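Local coordinates for protein L-methionine gamma-lyase (Fusobacterium nucleatum subsp. nucleatum, PDB 6LXU) that belongs to the Cys/Met metabolism family of PLP-dependent enzymes and carries its pyridoxal phosphate cofactor covalently attached to the chain, at residues 162-166 / 290-294. Sequence-based numbering, arbitrary orientation.
Sequences PNLKI and VYYPG
N163 and Y291 bring the two backbones closest, their CA atoms 5.6 Å apart, yet no hydrogen bond links the segments. In this fold-type I PLP enzyme the contact joins a loop that follows a strand of the seven-stranded sheet to the end of an edge strand of the smaller sheet: 162-166 belongs to the loop between strand 151-157 and helix 169-176, while 290-294 takes in the last two residues of strand 287-291 and the turn after it. A cis peptide bond precedes P162, and the loop passes through a G1 beta bulge at L164 and K165. L164 has left-handed backbone angles, unusual for a residue that is not glycine.

The amide of N163 lies flat over one face of the Y291 ring, the two planes only 3° apart and the side chains pointing the same way. Over the same face, N163 CB makes a CH-pi contact 4.0 Å from the ring centroid of Y291. Asparagine suits the place because its short, planar amide can spread over the aromatic face. The ring itself is carried over by chi1 of -61°, which sets CG opposite the carbonyl carbon.

Further along, apolar groups take over in a buried layer. L164 is extended at chi2, 173°, and this sends CD1 toward the other segment, 3.4 Å from Y291 O and 4.1 Å from P293 CD. M314 and F190 also touch this leucine, whose carbonyl is hydrogen-bonded by H298. P293 suits the turn away from the strand, since its ring restricts the backbone and offers a compact apolar surface. I166 crosses that surface at about a right angle, with I303 and Q307 of helix 301-307 beside it; its CD1 rests 3.9 Å from both P293 CB and P293 CG.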
# COMPACT_ATOMS: atom_id res chain seq x y z
N PRO A 162 -24.23 -24.90 -7.95
CA PRO A 162 -23.55 -24.67 -9.25
C PRO A 162 -24.51 -24.35 -10.42
O PRO A 162 -24.06 -24.12 -11.56
CB PRO A 162 -22.89 -26.03 -9.49
CG PRO A 162 -23.88 -27.01 -8.92
CD PRO A 162 -24.52 -26.33 -7.74
N ASN A 163 -25.80 -24.38 -10.12
CA ASN A 163 -26.88 -24.18 -11.07
C ASN A 163 -27.68 -22.91 -10.77
O ASN A 163 -28.80 -22.76 -11.25
CB ASN A 163 -27.82 -25.42 -11.07
CG ASN A 163 -27.18 -26.69 -11.64
OD1 ASN A 163 -26.16 -26.67 -12.32
ND2 ASN A 163 -27.85 -27.82 -11.41
N LEU A 164 -27.11 -21.99 -9.99
CA LEU A 164 -27.75 -20.70 -9.67
C LEU A 164 -29.17 -20.88 -9.12
O LEU A 164 -30.14 -20.23 -9.54
CB LEU A 164 -27.69 -19.73 -10.85
CG LEU A 164 -26.23 -19.39 -11.22
CD1 LEU A 164 -26.15 -18.57 -12.50
CD2 LEU A 164 -25.49 -18.66 -10.11
N LYS A 165 -29.26 -21.78 -8.16
CA LYS A 165 -30.50 -22.06 -7.45
C LYS A 165 -31.03 -20.82 -6.76
O LYS A 165 -30.29 -20.09 -6.10
CB LYS A 165 -30.25 -23.15 -6.41
CG LYS A 165 -31.47 -23.60 -5.61
CD LYS A 165 -31.07 -24.67 -4.60
CE LYS A 165 -32.25 -25.19 -3.82
NZ LYS A 165 -31.85 -26.39 -3.04
N ILE A 166 -32.34 -20.62 -6.89
CA ILE A 166 -33.05 -19.50 -6.29
C ILE A 166 -33.94 -20.02 -5.16
O ILE A 166 -34.64 -21.04 -5.32
CB ILE A 166 -33.94 -18.80 -7.35
CG1 ILE A 166 -33.12 -18.25 -8.52
CG2 ILE A 166 -34.78 -17.70 -6.71
CD1 ILE A 166 -32.08 -17.21 -8.13
N VAL A 290 -28.64 -23.51 -20.23
CA VAL A 290 -28.06 -22.37 -19.52
C VAL A 290 -28.79 -22.23 -18.19
O VAL A 290 -30.02 -22.34 -18.13
CB VAL A 290 -28.16 -21.09 -20.36
CG1 VAL A 290 -27.66 -19.88 -19.56
CG2 VAL A 290 -27.38 -21.26 -21.65
N TYR A 291 -28.01 -22.01 -17.14
CA TYR A 291 -28.50 -21.71 -15.81
C TYR A 291 -28.33 -20.21 -15.58
O TYR A 291 -27.19 -19.71 -15.51
CB TYR A 291 -27.71 -22.50 -14.77
CG TYR A 291 -27.84 -23.99 -14.94
CD1 TYR A 291 -28.95 -24.67 -14.43
CD2 TYR A 291 -26.88 -24.72 -15.63
CE1 TYR A 291 -29.09 -26.03 -14.59
CE2 TYR A 291 -27.02 -26.10 -15.80
CZ TYR A 291 -28.13 -26.73 -15.28
OH TYR A 291 -28.31 -28.09 -15.42
N TYR A 292 -29.44 -19.49 -15.49
CA TYR A 292 -29.42 -18.04 -15.29
C TYR A 292 -30.75 -17.64 -14.67
O TYR A 292 -31.80 -18.01 -15.21
CB TYR A 292 -29.20 -17.29 -16.61
CG TYR A 292 -29.03 -15.80 -16.39
CD1 TYR A 292 -27.91 -15.30 -15.74
CD2 TYR A 292 -29.98 -14.90 -16.83
CE1 TYR A 292 -27.73 -13.94 -15.52
CE2 TYR A 292 -29.83 -13.54 -16.60
CZ TYR A 292 -28.70 -13.06 -15.94
OH TYR A 292 -28.58 -11.72 -15.72
N PRO A 293 -30.73 -16.89 -13.55
CA PRO A 293 -32.02 -16.57 -12.87
C PRO A 293 -33.04 -15.82 -13.72
O PRO A 293 -34.24 -15.90 -13.42
CB PRO A 293 -31.58 -15.72 -11.68
CG PRO A 293 -30.17 -16.17 -11.40
CD PRO A 293 -29.58 -16.40 -12.76
N GLY A 294 -32.59 -15.08 -14.72
CA GLY A 294 -33.47 -14.32 -15.60
C GLY A 294 -34.09 -15.07 -16.76
O GLY A 294 -34.90 -14.50 -17.49